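PDB 4R84: sialyltransferase 0160 from Photobacterium damselae, which probably transfers sialic acid from CMP-sialic acid to galactose-containing acceptors, as a glycosyltransferase of the GT-B structural group. Local coordinates for residues Val122-Ala127 with Asn177-Glu182; Ala206-Asn211 with Ile230-Asp235. One frame throughout, in Å; residues are numbered along the deposited sequence.

Interaction 1 (Val122-Ala127 with Asn177-Glu182)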
# COMPACT_ATOMS: atom_id res chain seq x y z
N VAL A 122 8.63 7.05 -4.63
CA VAL A 122 7.63 7.58 -5.57
C VAL A 122 6.36 6.75 -5.45
O VAL A 122 6.43 5.54 -5.61
CB VAL A 122 8.15 7.56 -7.01
CG1 VAL A 122 7.11 8.11 -8.01
CG2 VAL A 122 9.43 8.41 -7.09
N TYR A 123 5.24 7.41 -5.17
CA TYR A 123 3.96 6.75 -4.90
C TYR A 123 2.93 7.18 -5.92
O TYR A 123 2.71 8.37 -6.10
CB TYR A 123 3.48 7.10 -3.49
CG TYR A 123 4.40 6.61 -2.40
CD1 TYR A 123 5.53 7.35 -2.02
CD2 TYR A 123 4.16 5.42 -1.78
CE1 TYR A 123 6.38 6.88 -1.01
CE2 TYR A 123 4.98 4.94 -0.79
CZ TYR A 123 6.11 5.67 -0.42
OH TYR A 123 6.92 5.18 0.57
N ILE A 124 2.29 6.22 -6.59
CA ILE A 124 1.30 6.53 -7.62
C ILE A 124 0.12 5.59 -7.52
O ILE A 124 0.31 4.37 -7.59
CB ILE A 124 1.89 6.42 -9.03
CG1 ILE A 124 3.18 7.22 -9.15
CG2 ILE A 124 0.86 6.92 -10.08
CD1 ILE A 124 4.05 6.77 -10.29
N ASP A 125 -1.08 6.13 -7.35
CA ASP A 125 -2.27 5.27 -7.30
C ASP A 125 -3.53 6.07 -7.53
O ASP A 125 -3.63 7.22 -7.11
CB ASP A 125 -2.39 4.54 -5.96
CG ASP A 125 -3.60 3.62 -5.91
OD1 ASP A 125 -3.86 2.92 -6.91
OD2 ASP A 125 -4.27 3.59 -4.86
N HIS A 126 -4.51 5.44 -8.16
CA HIS A 126 -5.78 6.09 -8.42
C HIS A 126 -6.92 5.40 -7.67
O HIS A 126 -8.06 5.82 -7.75
CB HIS A 126 -6.08 6.10 -9.92
CG HIS A 126 -6.40 4.74 -10.47
ND1 HIS A 126 -5.45 3.76 -10.64
CD2 HIS A 126 -7.58 4.20 -10.88
CE1 HIS A 126 -6.02 2.67 -11.13
NE2 HIS A 126 -7.31 2.91 -11.28
N ALA A 127 -6.59 4.34 -6.93
CA ALA A 127 -7.61 3.57 -6.21
C ALA A 127 -7.55 3.87 -4.71
O ALA A 127 -7.22 4.98 -4.30
CB ALA A 127 -7.43 2.09 -6.48
N ASN A 177 -5.81 9.05 -14.48
CA ASN A 177 -5.56 8.01 -13.48
C ASN A 177 -4.08 7.69 -13.33
O ASN A 177 -3.70 6.88 -12.48
CB ASN A 177 -6.30 6.74 -13.86
CG ASN A 177 -7.78 6.90 -13.81
OD1 ASN A 177 -8.52 6.54 -14.75
ND2 ASN A 177 -8.25 7.44 -12.71
N ASN A 178 -3.25 8.31 -14.14
CA ASN A 178 -1.87 7.85 -14.21
C ASN A 178 -0.82 8.91 -14.02
O ASN A 178 -1.11 10.09 -13.92
CB ASN A 178 -1.65 7.15 -15.54
CG ASN A 178 -2.62 6.00 -15.74
OD1 ASN A 178 -3.51 6.07 -16.59
ND2 ASN A 178 -2.46 4.94 -14.95
N THR A 179 0.42 8.44 -13.99
CA THR A 179 1.58 9.31 -13.80
C THR A 179 1.52 10.55 -14.68
O THR A 179 1.27 10.44 -15.89
CB THR A 179 2.84 8.55 -14.12
OG1 THR A 179 2.90 7.39 -13.29
CG2 THR A 179 4.08 9.42 -13.87
N SER A 180 1.72 11.71 -14.07
CA SER A 180 1.66 12.98 -14.80
C SER A 180 3.01 13.40 -15.35
O SER A 180 4.07 13.03 -14.83
CB SER A 180 1.12 14.08 -13.89
OG SER A 180 2.00 14.34 -12.80
N PRO A 181 2.99 14.22 -16.40
CA PRO A 181 4.24 14.83 -16.87
C PRO A 181 4.88 15.71 -15.79
O PRO A 181 6.12 15.80 -15.73
CB PRO A 181 3.79 15.68 -18.06
CG PRO A 181 2.52 15.05 -18.52
CD PRO A 181 1.85 14.54 -17.28
N GLU A 182 4.07 16.32 -14.94
CA GLU A 182 4.60 17.13 -13.84
C GLU A 182 5.44 16.25 -12.91
O GLU A 182 6.54 16.64 -12.48
CB GLU A 182 3.47 17.80 -13.05
CG GLU A 182 2.81 18.98 -13.78
CD GLU A 182 1.72 18.58 -14.77
OE1 GLU A 182 1.49 17.37 -15.00
OE2 GLU A 182 1.10 19.50 -15.34
O HOH W 1 -2.66 4.77 -10.94
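Asn177 lays its CB over one face of the His126 imidazole, a CH-pi contact with CB 4.3 Å from the ring centroid. The carboxamide continues past the ring rather than lying flat on it: ring and amide planes are 46° apart, and Asn177 ND2 comes to 3.8 Å from His126 CD2. On the histidine side, chi1 of 70° sets CG between the backbone N and the carbonyl carbon, which swings the ring across Asn177. A water joins the two residues a second time, donating to Asn177 O at 2.8 Å and lying 3.0 Å from His126 ND1. The segments run nearly antiparallel here, at the C-terminal end of strand 106-125, which pairs in parallel with 149-154 and 197-204 in the Rossmann-like part of this GT-B enzyme's sheet. Further back along that strand Ile124 crosses Thr179 at about a right angle, its CD1 methyl 3.3 Å from Thr179 OG1. That hydroxyl, turned anti to the carbonyl carbon (chi1 -57°), is hydrogen-bonded to Asn211 O, while Met183 of helix 181-192 also packs on Ile124. At the strand's last residue, Asp125 OD1 accepts from Ala127 N at 3.1 Å in an Asx turn, the donor standing above the carboxylate plane.

Interaction 2 (Ala206-Asn211 with Ile230-Asp235)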
# COMPACT_ATOMS: atom_id res chain seq x y z
N ALA A 206 -2.44 -3.56 -11.22
CA ALA A 206 -3.14 -3.62 -12.50
C ALA A 206 -2.64 -2.53 -13.46
O ALA A 206 -2.63 -2.72 -14.68
CB ALA A 206 -4.67 -3.51 -12.30
N HIS A 207 -2.16 -1.42 -12.91
CA HIS A 207 -1.81 -0.30 -13.77
C HIS A 207 -0.35 0.06 -13.73
O HIS A 207 0.02 1.16 -14.10
CB HIS A 207 -2.67 0.90 -13.40
CG HIS A 207 -4.13 0.64 -13.59
ND1 HIS A 207 -4.94 0.21 -12.57
CD2 HIS A 207 -4.90 0.68 -14.70
CE1 HIS A 207 -6.17 0.03 -13.03
NE2 HIS A 207 -6.16 0.31 -14.32
N VAL A 208 0.49 -0.89 -13.32
CA VAL A 208 1.92 -0.64 -13.23
C VAL A 208 2.51 -0.20 -14.57
O VAL A 208 3.37 0.70 -14.61
CB VAL A 208 2.68 -1.89 -12.69
CG1 VAL A 208 2.40 -3.11 -13.56
CG2 VAL A 208 4.18 -1.61 -12.62
N PHE A 209 2.04 -0.78 -15.68
CA PHE A 209 2.63 -0.44 -16.97
C PHE A 209 2.22 0.95 -17.45
O PHE A 209 2.90 1.56 -18.28
CB PHE A 209 2.25 -1.47 -18.04
CG PHE A 209 3.02 -1.30 -19.31
CD1 PHE A 209 4.36 -1.63 -19.37
CD2 PHE A 209 2.41 -0.76 -20.44
CE1 PHE A 209 5.08 -1.45 -20.53
CE2 PHE A 209 3.13 -0.58 -21.61
CZ PHE A 209 4.47 -0.93 -21.65
N ASN A 210 1.10 1.46 -16.95
CA ASN A 210 0.72 2.83 -17.29
C ASN A 210 1.47 3.85 -16.44
O ASN A 210 1.57 5.02 -16.82
CB ASN A 210 -0.79 3.02 -17.13
CG ASN A 210 -1.58 2.40 -18.25
OD1 ASN A 210 -1.06 2.19 -19.35
ND2 ASN A 210 -2.85 2.11 -17.99
N ASN A 211 1.98 3.42 -15.29
CA ASN A 211 2.57 4.38 -14.35
C ASN A 211 4.09 4.45 -14.30
O ASN A 211 4.65 5.53 -14.12
CB ASN A 211 2.07 4.09 -12.92
CG ASN A 211 0.61 4.46 -12.72
OD1 ASN A 211 0.06 5.32 -13.43
ND2 ASN A 211 -0.03 3.81 -11.75
N ILE A 230 10.57 -2.04 -6.36
CA ILE A 230 9.23 -1.78 -6.86
C ILE A 230 8.27 -2.55 -5.97
O ILE A 230 8.48 -3.73 -5.72
CB ILE A 230 9.07 -2.24 -8.32
CG1 ILE A 230 10.08 -1.55 -9.22
CG2 ILE A 230 7.64 -1.97 -8.83
CD1 ILE A 230 10.03 -2.01 -10.68
N SER A 231 7.26 -1.88 -5.42
CA SER A 231 6.22 -2.56 -4.62
C SER A 231 4.90 -2.35 -5.33
O SER A 231 4.48 -1.21 -5.52
CB SER A 231 6.14 -2.02 -3.19
OG SER A 231 7.33 -2.28 -2.44
N LEU A 232 4.25 -3.46 -5.70
CA LEU A 232 2.99 -3.40 -6.43
C LEU A 232 1.87 -3.94 -5.56
O LEU A 232 2.05 -4.95 -4.88
CB LEU A 232 3.10 -4.21 -7.74
CG LEU A 232 4.24 -3.78 -8.65
CD1 LEU A 232 4.28 -4.65 -9.90
CD2 LEU A 232 4.13 -2.30 -9.06
N TYR A 233 0.75 -3.23 -5.53
CA TYR A 233 -0.38 -3.60 -4.67
C TYR A 233 -1.63 -3.83 -5.50
O TYR A 233 -2.00 -2.99 -6.33
CB TYR A 233 -0.66 -2.51 -3.63
CG TYR A 233 0.52 -2.17 -2.75
CD1 TYR A 233 1.54 -1.33 -3.21
CD2 TYR A 233 0.62 -2.67 -1.45
CE1 TYR A 233 2.63 -1.00 -2.40
CE2 TYR A 233 1.72 -2.35 -0.64
CZ TYR A 233 2.71 -1.53 -1.12
OH TYR A 233 3.79 -1.21 -0.33
N ASP A 234 -2.32 -4.94 -5.26
CA ASP A 234 -3.66 -5.11 -5.83
C ASP A 234 -4.56 -3.98 -5.41
O ASP A 234 -4.48 -3.54 -4.27
CB ASP A 234 -4.31 -6.41 -5.35
CG ASP A 234 -3.69 -7.64 -5.94
OD1 ASP A 234 -3.11 -7.56 -7.04
OD2 ASP A 234 -3.81 -8.70 -5.30
N ASP A 235 -5.44 -3.51 -6.29
CA ASP A 235 -6.40 -2.52 -5.82
C ASP A 235 -7.74 -3.12 -5.44
O ASP A 235 -8.57 -2.47 -4.81
CB ASP A 235 -6.58 -1.38 -6.82
CG ASP A 235 -7.10 -1.83 -8.15
OD1 ASP A 235 -7.28 -3.04 -8.35
OD2 ASP A 235 -7.31 -0.94 -9.00
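Val208 and Leu232 meet through their methyl groups, Val208 CG2 resting 3.6 Å from Leu232 CD2, and this apolar pair is the closest contact between a short helix and a strand of a Rossmann-like sheet. Strand 225-233 is parallel to its neighbours 197-204 and 290-294, and helix 208-211 follows the C-terminal end of the former, so the contact illustrates how a helix leaving one parallel strand packs on the next. The two side chains cross at about a right angle. Val208 CB also touches Leu232 CD2, at 3.9 Å, and Leu232 CD1 stands 4.1 Å from Val208 CG2, so one valine methyl meets both branches of the leucine. The valine torsion explains the choice of methyl: CG2 extends anti to the backbone N, while CG1, at a chi1 of 56°, occupies the position between N and the carbonyl carbon and stays farther from the leucine.

Around this pair, Trp284 packs on Val208, and Thr203 and Tyr292 of the two flanking strands press on Leu232. Past the end of the strand the two segments come near each other again through His207 and Asp235, without a hydrogen bond. There the carboxylate of Asp235 lies at the edge of the His207 ring, near its plane, although His207 ND1 and Asp235 OD2 remain 4.4 Å apart. Asn204 ND2 donates to that same carboxylate oxygen. In the next shell Glu239 OE2 accepts from both Ala206 N and Asp235 N, tying the two loops together through one oxygen. His207 itself occupies the N-cap position of the helix, and its carbonyl takes weak bonds from Asn210 N and Asn211 N, whereas Asn211 N also reaches Val208 O at 3.1 Å.

Along the chain both segments of interaction 1 precede those of interaction 2, and the centres of the two contacts are about 10 Å apart. Both reach the same mixed sheet: strand 106-125 serves the first and strand 225-233 the second, with strand 197-204 paired in parallel to each and so lying between them. The segments 177-182 and 206-211 meet directly, Asn178 ND2 lying 3.0 Å from Asn211 OD1, a probable hydrogen bond. His126 and His207 add an edge-to-face ring contact. Their loops approach the bound CMP-3-fluoro-sialic acid, with the side chains of His126 and Asp235 about 9 and 8 Å from it, which places both contacts at the edge of the donor site, not in contact with the ligand.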